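Local coordinates for putative bacterial transcription regulation protein (Staphylococcus aureus, PDB 3LUR), which is of undefined function but probably binds a small-molecule effector, like the effector-binding domains of bacterial transcription activators, at residues V15-T20 / A32-R37; N52-G57 / A75-N80; F135-D140 / I149-M154. All blocks are in the same frame, centred on the assembly; numbering follows the deposited sequence.

Contact 1 (V15-T20 / A32-R37). With EDO (1,2-ethanediol), chain F.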
loop_
_atom_site.group_PDB
_atom_site.type_symbol
_atom_site.label_atom_id
_atom_site.label_comp_id
_atom_site.label_asym_id
_atom_site.label_seq_id
_atom_site.Cartn_x
_atom_site.Cartn_y
_atom_site.Cartn_z
ATOM N N VAL A 15 -0.853 -9.571 -6.414
ATOM C CA VAL A 15 -1.255 -9.582 -7.798
ATOM C C VAL A 15 -1.828 -8.198 -8.077
ATOM O O VAL A 15 -2.723 -7.726 -7.370
ATOM C CB VAL A 15 -2.374 -10.623 -8.071
ATOM C CG1 VAL A 15 -2.713 -10.682 -9.555
ATOM C CG2 VAL A 15 -1.979 -12.055 -7.571
ATOM N N GLY A 16 -1.336 -7.551 -9.104
ATOM C CA GLY A 16 -1.823 -6.224 -9.404
ATOM C C GLY A 16 -1.135 -5.530 -10.550
ATOM O O GLY A 16 -0.556 -6.177 -11.441
ATOM N N ILE A 17 -1.202 -4.201 -10.517
ATOM C CA ILE A 17 -0.662 -3.360 -11.565
ATOM C C ILE A 17 0.195 -2.287 -10.941
ATOM O O ILE A 17 -0.209 -1.654 -9.967
ATOM C CB ILE A 17 -1.792 -2.686 -12.396
ATOM C CG1 ILE A 17 -2.695 -3.739 -13.040
ATOM C CG2 ILE A 17 -1.196 -1.836 -13.493
ATOM C CD1 ILE A 17 -1.946 -4.601 -14.102
ATOM N N LYS A 18 1.351 -2.048 -11.553
ATOM C CA LYS A 18 2.307 -1.100 -11.022
ATOM C C LYS A 18 2.510 0.077 -11.968
ATOM O O LYS A 18 2.511 -0.084 -13.170
ATOM C CB LYS A 18 3.656 -1.801 -10.771
ATOM C CG LYS A 18 4.685 -0.934 -10.061
ATOM C CD LYS A 18 5.985 -1.690 -9.736
ATOM C CE LYS A 18 7.003 -1.664 -10.856
ATOM N NZ LYS A 18 8.365 -2.012 -10.324
ATOM N N GLU A 19 2.666 1.265 -11.388
ATOM C CA GLU A 19 3.033 2.477 -12.143
ATOM C C GLU A 19 4.267 3.042 -11.449
ATOM O O GLU A 19 4.369 2.956 -10.244
ATOM C CB GLU A 19 1.909 3.499 -12.185
ATOM C CG GLU A 19 0.840 3.117 -13.174
ATOM C CD GLU A 19 -0.157 4.238 -13.467
ATOM O OE1 GLU A 19 -0.138 5.300 -12.787
ATOM O OE2 GLU A 19 -0.978 4.034 -14.372
ATOM N N THR A 20 5.210 3.572 -12.220
ATOM C CA THR A 20 6.432 4.097 -11.649
ATOM C C THR A 20 6.472 5.578 -11.925
ATOM O O THR A 20 6.198 6.023 -13.042
ATOM C CB THR A 20 7.671 3.393 -12.226
ATOM O OG1 THR A 20 7.582 1.995 -11.957
ATOM C CG2 THR A 20 8.993 3.951 -11.613
ATOM N N ALA A 32 -4.140 9.115 -7.193
ATOM C CA ALA A 32 -5.601 9.130 -7.234
ATOM C C ALA A 32 -6.095 8.773 -8.642
ATOM O O ALA A 32 -7.018 7.992 -8.802
ATOM C CB ALA A 32 -6.150 10.495 -6.817
ATOM N N GLY A 33 -5.453 9.352 -9.651
ATOM C CA GLY A 33 -5.800 9.107 -11.026
ATOM C C GLY A 33 -5.588 7.652 -11.421
ATOM O O GLY A 33 -6.344 7.109 -12.219
ATOM N N PHE A 34 -4.538 7.040 -10.881
ATOM C CA PHE A 34 -4.249 5.646 -11.153
ATOM C C PHE A 34 -5.372 4.774 -10.605
ATOM O O PHE A 34 -5.851 3.868 -11.304
ATOM C CB PHE A 34 -2.870 5.307 -10.571
ATOM C CG PHE A 34 -2.458 3.874 -10.709
ATOM C CD1 PHE A 34 -2.866 3.102 -11.772
ATOM C CD2 PHE A 34 -1.520 3.344 -9.821
ATOM C CE1 PHE A 34 -2.442 1.773 -11.889
ATOM C CE2 PHE A 34 -1.084 2.050 -9.938
ATOM C CZ PHE A 34 -1.535 1.259 -10.974
ATOM N N TRP A 35 -5.821 5.053 -9.366
ATOM C CA TRP A 35 -6.971 4.346 -8.819
ATOM C C TRP A 35 -8.214 4.576 -9.686
ATOM O O TRP A 35 -8.973 3.640 -9.960
ATOM C CB TRP A 35 -7.282 4.815 -7.385
ATOM C CG TRP A 35 -6.431 4.228 -6.360
ATOM C CD1 TRP A 35 -5.349 4.798 -5.773
ATOM C CD2 TRP A 35 -6.582 2.942 -5.757
ATOM N NE1 TRP A 35 -4.817 3.957 -4.848
ATOM C CE2 TRP A 35 -5.558 2.814 -4.800
ATOM C CE3 TRP A 35 -7.479 1.885 -5.935
ATOM C CZ2 TRP A 35 -5.392 1.666 -4.039
ATOM C CZ3 TRP A 35 -7.326 0.754 -5.161
ATOM C CH2 TRP A 35 -6.280 0.651 -4.234
ATOM N N GLN A 36 -8.425 5.825 -10.115
ATOM C CA GLN A 36 -9.594 6.151 -10.944
ATOM C C GLN A 36 -9.590 5.317 -12.240
ATOM O O GLN A 36 -10.617 4.731 -12.634
ATOM C CB GLN A 36 -9.631 7.654 -11.278
ATOM C CG GLN A 36 -10.828 8.078 -12.111
ATOM C CD GLN A 36 -10.909 9.594 -12.358
ATOM O OE1 GLN A 36 -10.038 10.365 -11.939
ATOM N NE2 GLN A 36 -11.955 10.013 -13.055
ATOM N N ARG A 37 -8.443 5.271 -12.900
ATOM C CA ARG A 37 -8.304 4.499 -14.139
ATOM C C ARG A 37 -8.545 3.000 -13.898
ATOM O O ARG A 37 -9.278 2.385 -14.636
ATOM C CB ARG A 37 -6.946 4.770 -14.805
ATOM C CG ARG A 37 -6.874 6.187 -15.406
ATOM C CD ARG A 37 -5.550 6.546 -16.044
ATOM N NE ARG A 37 -4.522 6.977 -15.097
ATOM C CZ ARG A 37 -3.522 6.222 -14.635
ATOM N NH1 ARG A 37 -3.390 4.945 -14.993
ATOM N NH2 ARG A 37 -2.627 6.759 -13.806
HETATM C C1 EDO F . -4.829 1.722 -15.129
HETATM O O1 EDO F . -4.631 2.597 -16.257
HETATM C C2 EDO F . -4.110 0.406 -15.368
HETATM O O2 EDO F . -4.435 -0.076 -16.671
#
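E19, on strand 5-21 of the β-barrel, lays its side chain over the ring of F34, on the helix packed against it, and meets the guanidinium of R37 with its carboxylate. The strand and the helix 24-41 that follows it belong to a barrel consistent with the SHS2-clan effector-binding family, and here their local segments run roughly antiparallel, axes 10.6 Å apart. From the strand, CB of E19 starts above the CE2 corner of the F34 ring. CG, anti to the carbonyl carbon (chi1 -77°), comes next and sits over the middle of the face, 3.7 Å from the centroid of the F34 ring, a CH-pi contact. CD moves on toward the CD1 rim, with the carboxylate stacked nearly parallel to the ring, the planes 10° apart. At the tip the two oxygens meet R37 end-on and almost coplanar: OE1 of E19 offers its syn lone pair to NH2 of R37 at 3.1 Å, and OE2 of E19 takes NH1 of R37 at 2.7 Å. Y21 OH is a further hydrogen-bond partner of E19 OE1. Beside the stack, I17 O lies at the edge of the F34 ring, 3.4 Å from its CZ, while I17 CG2 touches the same atom. An ethanediol, probably from the crystallisation liquor, shares NH1 with the carboxylate, its O1 accepting from R37 NH1 at 2.9 Å near the guanidinium plane.

Contact 2 (N52-G57 / A75-N80); sequences NGDLAG and AVTGDN. With EDO (1,2-ethanediol), chain I.
N52 and T77 meet through both backbone and side chain. The backbone N of N52 donates to T77 O at 2.8 Å, and the hydroxyl OG1 of T77 donates to N52 OD1 at 2.9 Å, the two side chains crossing at about a right angle. OG1 of T77 also accepts from the backbone N of L55, so a single hydroxyl links the side chain of N52 to the main chain three residues further on. With chi1 at 56°, that oxygen is set between the backbone N and the carbonyl carbon of T77, while CG2, anti to the carbonyl carbon, packs on L55 CB, CG and CD1, each about 3.8 Å from it.

The carboxamide of N52 is fixed at both ends. Its OD1 has a second donor, D54 N at 2.9 Å, and the two donors reach this oxygen from opposite faces of the amide plane. Its ND2 donates to D79 OD1 at 3.0 Å along a nearly straight path (176°); the acceptor lies in the amide plane, whereas ND2 stands above the plane of the D79 carboxylate. A weak bond from N52 ND2 to D54 OD2 adds to this grip, which would also partly offset the nearness of the two acidic groups.

Further out, one water lies between D54 OD2 and G78 O, and a second accepts from T77 N while lying within bonding distance of L55 O and G57 O. N51 spans the loop, OD1 accepting from G53 N and ND2 donating to G57 O, and L55 leans on F135 and L137 of strand 134-138. The D54 N to N52 OD1 bond makes an Asx turn; the same OD1, taking the T77 hydroxyl, joins this turn in the 43-50/58-64 connection to strand 70-77 of the barrel.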
loop_
_atom_site.group_PDB
_atom_site.type_symbol
_atom_site.label_atom_id
_atom_site.label_comp_id
_atom_site.label_asym_id
_atom_site.label_seq_id
_atom_site.Cartn_x
_atom_site.Cartn_y
_atom_site.Cartn_z
ATOM N N ASN A 52 -7.423 -13.377 -2.020
ATOM C CA ASN A 52 -7.529 -14.601 -1.209
ATOM C C ASN A 52 -7.726 -14.342 0.272
ATOM O O ASN A 52 -7.692 -15.264 1.042
ATOM C CB ASN A 52 -6.309 -15.516 -1.425
ATOM C CG ASN A 52 -5.039 -14.979 -0.799
ATOM O OD1 ASN A 52 -5.030 -13.903 -0.199
ATOM N ND2 ASN A 52 -3.953 -15.727 -0.934
ATOM N N GLY A 53 -7.861 -13.077 0.664
ATOM C CA GLY A 53 -8.089 -12.718 2.064
ATOM C C GLY A 53 -6.877 -12.649 2.999
ATOM O O GLY A 53 -7.042 -12.308 4.164
ATOM N N ASP A 54 -5.666 -12.930 2.509
ATOM C CA ASP A 54 -4.463 -12.852 3.362
ATOM C C ASP A 54 -4.380 -11.494 4.024
ATOM O O ASP A 54 -3.918 -11.391 5.161
ATOM C CB ASP A 54 -3.181 -13.105 2.573
ATOM C CG ASP A 54 -2.961 -14.567 2.280
ATOM O OD1 ASP A 54 -3.543 -15.413 2.974
ATOM O OD2 ASP A 54 -2.173 -14.879 1.377
ATOM N N LEU A 55 -4.719 -10.450 3.261
ATOM C CA LEU A 55 -4.905 -9.100 3.798
ATOM C C LEU A 55 -6.329 -8.702 3.431
ATOM O O LEU A 55 -6.759 -8.878 2.283
ATOM C CB LEU A 55 -3.905 -8.103 3.234
ATOM C CG LEU A 55 -2.486 -8.268 3.789
ATOM C CD1 LEU A 55 -1.508 -7.430 3.038
ATOM C CD2 LEU A 55 -2.466 -7.937 5.301
ATOM N N ALA A 56 -7.067 -8.193 4.414
ATOM C CA ALA A 56 -8.485 -7.844 4.220
ATOM C C ALA A 56 -8.621 -6.455 3.626
ATOM O O ALA A 56 -8.851 -5.471 4.324
ATOM C CB ALA A 56 -9.253 -7.935 5.549
ATOM N N GLY A 57 -8.494 -6.374 2.327
ATOM C CA GLY A 57 -8.665 -5.132 1.647
ATOM C C GLY A 57 -7.829 -5.147 0.397
ATOM O O GLY A 57 -7.317 -6.201 -0.023
ATOM N N ALA A 75 -2.915 -3.642 -5.722
ATOM C CA ALA A 75 -2.806 -5.079 -5.678
ATOM C C ALA A 75 -3.634 -5.714 -4.579
ATOM O O ALA A 75 -4.047 -5.060 -3.599
ATOM C CB ALA A 75 -1.332 -5.437 -5.429
ATOM N N VAL A 76 -3.826 -7.011 -4.732
ATOM C CA VAL A 76 -4.485 -7.824 -3.713
ATOM C C VAL A 76 -3.593 -9.012 -3.402
ATOM O O VAL A 76 -2.780 -9.426 -4.230
ATOM C CB VAL A 76 -5.867 -8.368 -4.156
ATOM C CG1 VAL A 76 -6.828 -7.227 -4.443
ATOM C CG2 VAL A 76 -5.750 -9.312 -5.380
ATOM N N THR A 77 -3.748 -9.562 -2.201
ATOM C CA THR A 77 -3.046 -10.784 -1.853
ATOM C C THR A 77 -3.778 -11.898 -2.556
ATOM O O THR A 77 -5.025 -12.007 -2.481
ATOM C CB THR A 77 -3.043 -11.053 -0.370
ATOM O OG1 THR A 77 -4.391 -11.081 0.107
ATOM C CG2 THR A 77 -2.239 -10.012 0.368
ATOM N N GLY A 78 -3.021 -12.714 -3.287
ATOM C CA GLY A 78 -3.592 -13.815 -4.043
ATOM C C GLY A 78 -2.762 -15.070 -4.004
ATOM O O GLY A 78 -1.671 -15.089 -3.436
ATOM N N ASP A 79 -3.300 -16.129 -4.598
ATOM C CA ASP A 79 -2.591 -17.402 -4.720
ATOM C C ASP A 79 -1.756 -17.386 -5.986
ATOM O O ASP A 79 -2.100 -16.695 -6.934
ATOM C CB ASP A 79 -3.581 -18.568 -4.803
ATOM C CG ASP A 79 -4.416 -18.725 -3.532
ATOM O OD1 ASP A 79 -3.966 -18.269 -2.463
ATOM O OD2 ASP A 79 -5.499 -19.324 -3.610
ATOM N N ASN A 80 -0.643 -18.119 -5.979
ATOM C CA ASN A 80 0.174 -18.153 -7.177
ATOM C C ASN A 80 -0.266 -19.275 -8.114
ATOM O O ASN A 80 -0.681 -20.350 -7.692
ATOM C CB ASN A 80 1.667 -18.219 -6.863
ATOM C CG ASN A 80 2.517 -17.818 -8.058
ATOM O OD1 ASN A 80 1.991 -17.356 -9.064
ATOM N ND2 ASN A 80 3.821 -17.986 -7.949
HETATM C C1 EDO I . -7.857 -2.682 6.715
HETATM O O1 EDO I . -8.837 -1.894 7.362
HETATM C C2 EDO I . -8.020 -4.124 7.156
HETATM O O2 EDO I . -9.231 -4.642 6.644
HETATM O O HOH W 1 -0.579 -14.419 -0.725
HETATM O O HOH W 2 -5.400 -8.246 -0.267
#

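Contact 3 (F135-D140 / I149-M154). With EDO (1,2-ethanediol), chain E; EDO (1,2-ethanediol), chain H.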
loop_
_atom_site.group_PDB
_atom_site.type_symbol
_atom_site.label_atom_id
_atom_site.label_comp_id
_atom_site.label_asym_id
_atom_site.label_seq_id
_atom_site.Cartn_x
_atom_site.Cartn_y
_atom_site.Cartn_z
ATOM N N PHE A 135 2.776 -0.174 2.550
ATOM C CA PHE A 135 1.478 -0.102 1.886
ATOM C C PHE A 135 0.348 0.520 2.659
ATOM O O PHE A 135 0.343 0.553 3.887
ATOM C CB PHE A 135 1.072 -1.502 1.354
ATOM C CG PHE A 135 0.950 -2.584 2.408
ATOM C CD1 PHE A 135 2.041 -3.365 2.751
ATOM C CD2 PHE A 135 -0.285 -2.859 3.008
ATOM C CE1 PHE A 135 1.926 -4.375 3.683
ATOM C CE2 PHE A 135 -0.415 -3.883 3.930
ATOM C CZ PHE A 135 0.694 -4.633 4.289
ATOM N N GLU A 136 -0.622 1.000 1.884
ATOM C CA GLU A 136 -1.900 1.450 2.370
ATOM C C GLU A 136 -2.820 0.256 2.169
ATOM O O GLU A 136 -2.766 -0.392 1.128
ATOM C CB GLU A 136 -2.387 2.618 1.500
ATOM C CG GLU A 136 -1.429 3.775 1.456
ATOM C CD GLU A 136 -1.490 4.582 0.172
ATOM O OE1 GLU A 136 -2.396 4.402 -0.669
ATOM O OE2 GLU A 136 -0.606 5.415 0.008
ATOM N N LEU A 137 -3.670 -0.027 3.130
ATOM C CA LEU A 137 -4.599 -1.129 2.994
ATOM C C LEU A 137 -6.005 -0.571 3.151
ATOM O O LEU A 137 -6.356 0.040 4.200
ATOM C CB LEU A 137 -4.301 -2.225 4.012
ATOM C CG LEU A 137 -5.196 -3.477 3.982
ATOM C CD1 LEU A 137 -5.002 -4.252 2.643
ATOM C CD2 LEU A 137 -4.973 -4.383 5.192
ATOM N N TYR A 138 -6.816 -0.804 2.117
ATOM C CA TYR A 138 -8.195 -0.264 2.022
ATOM C C TYR A 138 -9.293 -1.318 2.151
ATOM O O TYR A 138 -9.476 -2.150 1.278
ATOM C CB TYR A 138 -8.368 0.452 0.684
ATOM C CG TYR A 138 -7.437 1.624 0.482
ATOM C CD1 TYR A 138 -7.742 2.866 1.001
ATOM C CD2 TYR A 138 -6.256 1.492 -0.230
ATOM C CE1 TYR A 138 -6.897 3.934 0.818
ATOM C CE2 TYR A 138 -5.411 2.531 -0.410
ATOM C CZ TYR A 138 -5.724 3.760 0.132
ATOM O OH TYR A 138 -4.856 4.814 -0.043
ATOM N N GLN A 139 -9.997 -1.277 3.272
ATOM C CA GLN A 139 -11.165 -2.087 3.512
ATOM C C GLN A 139 -12.306 -1.500 2.711
ATOM O O GLN A 139 -12.214 -0.341 2.229
ATOM C CB GLN A 139 -11.532 -2.044 4.997
ATOM C CG GLN A 139 -11.886 -0.635 5.505
ATOM C CD GLN A 139 -12.202 -0.609 6.978
ATOM O OE1 GLN A 139 -13.011 -1.382 7.452
ATOM N NE2 GLN A 139 -11.548 0.288 7.713
ATOM N N ASP A 140 -13.372 -2.278 2.565
ATOM C CA ASP A 140 -14.542 -1.787 1.916
ATOM C C ASP A 140 -15.180 -0.772 2.866
ATOM O O ASP A 140 -15.008 -0.848 4.095
ATOM C CB ASP A 140 -15.509 -2.919 1.604
ATOM C CG ASP A 140 -16.524 -2.546 0.554
ATOM O OD1 ASP A 140 -16.397 -1.476 -0.087
ATOM O OD2 ASP A 140 -17.433 -3.355 0.323
ATOM N N ILE A 149 -11.375 4.650 7.560
ATOM C CA ILE A 149 -10.051 4.264 8.073
ATOM C C ILE A 149 -9.237 3.476 7.077
ATOM O O ILE A 149 -9.678 2.441 6.574
ATOM C CB ILE A 149 -10.169 3.445 9.377
ATOM C CG1 ILE A 149 -10.719 4.342 10.486
ATOM C CG2 ILE A 149 -8.754 2.891 9.801
ATOM C CD1 ILE A 149 -11.174 3.574 11.725
ATOM N N THR A 150 -8.030 3.984 6.800
ATOM C CA THR A 150 -7.057 3.342 5.938
ATOM C C THR A 150 -5.900 2.920 6.850
ATOM O O THR A 150 -5.470 3.705 7.701
ATOM C CB THR A 150 -6.470 4.342 4.877
ATOM O OG1 THR A 150 -7.516 4.828 4.043
ATOM C CG2 THR A 150 -5.409 3.672 4.007
ATOM N N GLU A 151 -5.403 1.709 6.681
ATOM C CA GLU A 151 -4.227 1.288 7.427
ATOM C C GLU A 151 -2.989 1.563 6.642
ATOM O O GLU A 151 -2.950 1.372 5.429
ATOM C CB GLU A 151 -4.287 -0.188 7.784
ATOM C CG GLU A 151 -5.354 -0.529 8.767
ATOM C CD GLU A 151 -5.346 -1.996 9.169
ATOM O OE1 GLU A 151 -4.722 -2.824 8.472
ATOM O OE2 GLU A 151 -6.037 -2.322 10.158
ATOM N N ILE A 152 -1.944 1.978 7.339
ATOM C CA ILE A 152 -0.654 2.221 6.707
ATOM C C ILE A 152 0.341 1.256 7.383
ATOM O O ILE A 152 0.563 1.319 8.602
ATOM C CB ILE A 152 -0.195 3.687 6.857
ATOM C CG1 ILE A 152 -1.026 4.594 5.944
ATOM C CG2 ILE A 152 1.320 3.831 6.503
ATOM C CD1 ILE A 152 -0.829 6.106 6.181
ATOM N N TRP A 153 0.941 0.400 6.584
ATOM C CA TRP A 153 1.831 -0.647 7.078
ATOM C C TRP A 153 3.241 -0.318 6.670
ATOM O O TRP A 153 3.571 -0.372 5.485
ATOM C CB TRP A 153 1.435 -1.978 6.461
ATOM C CG TRP A 153 0.153 -2.546 6.918
ATOM C CD1 TRP A 153 -1.100 -2.035 6.728
ATOM C CD2 TRP A 153 -0.023 -3.805 7.569
ATOM N NE1 TRP A 153 -2.043 -2.874 7.274
ATOM C CE2 TRP A 153 -1.412 -3.980 7.778
ATOM C CE3 TRP A 153 0.853 -4.787 8.006
ATOM C CZ2 TRP A 153 -1.938 -5.110 8.430
ATOM C CZ3 TRP A 153 0.334 -5.921 8.631
ATOM C CH2 TRP A 153 -1.056 -6.068 8.832
HETATM N N MSE A 154 4.086 -0.071 7.661
HETATM C CA MSE A 154 5.467 0.307 7.444
HETATM C C MSE A 154 6.369 -0.795 8.002
HETATM O O MSE A 154 6.297 -1.115 9.194
HETATM C CB MSE A 154 5.787 1.613 8.187
HETATM C CG MSE A 154 4.851 2.715 7.894
HETATM SE SE MSE A 154 4.877 3.263 6.006
HETATM C CE MSE A 154 6.664 3.863 5.828
HETATM C C1 EDO E . -12.566 -5.468 4.679
HETATM O O1 EDO E . -13.550 -4.793 3.868
HETATM C C2 EDO E . -13.219 -5.914 5.983
HETATM O O2 EDO E . -13.623 -4.787 6.801
HETATM C C1 EDO H . -12.930 -4.103 -0.572
HETATM O O1 EDO H . -11.727 -3.310 -0.555
HETATM C C2 EDO H . -12.878 -5.146 0.552
HETATM O O2 EDO H . -11.926 -6.175 0.256
HETATM O O HOH W 3 -8.707 0.127 5.534
#
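The carbonyl O of I149 is gripped by a water at 2.7 Å and by the side-chain amide of Q139, whose NE2 donates at 3.1 Å to I149 O, 5° out of the amide plane. That water also donates to L137 O and accepts from Q139 N, filling in where the strand pairing gives way to the turn. From here two antiparallel hydrogen-bonded pairs, L137 with E151 and F135 with W153, zip the β-hairpin of strands 134-138 and 149-156, part of the closed barrel. On the face that carries F135, whose CG is set between its backbone N and carbonyl carbon (chi1 60°), the F135 and W153 side chains point the same way and their rings form an offset stack, planes 16° apart. W153 CB sits over the centre of the F135 ring, and F135 CE2 approaches W153 CG to 3.3 Å. The indole NE1 donates to E151 OE1 at 2.9 Å, which, with the stack, restrains its rotation, while L137 CD2 lies near E151 OE1 and W153 NE1. On the other face, Y138 OH donates at 2.6 Å to E136 OE1, from above the carboxylate plane, and Y72 OH is a second partner of that oxygen; T150 OG1 and CG2 touch Y138 CE1.

Overall arrangement
All three contacts reach one antiparallel barrel, but at different depths. Contact 3 is the buried one, pairing adjacent strands by backbone bonds and aromatic stacking. Contact 1 lies at the surface, where a helix meets strand 5-21 through a salt bridge whose carboxylate stacks on a ring. Contact 2, partly buried, ties a loop to a strand end with side-chain amide, hydroxyl and water bonds. Strands 5-21 and 70-77 are neighbours, so contacts 1 and 2 adjoin through V15 N and V76 O, 2.9 Å apart. L55 CD1 meets F135 CZ, carrying contact 2 into the face of contact 3 that carries F135 and L137, while W35 touches Y138 between contacts 1 and 3.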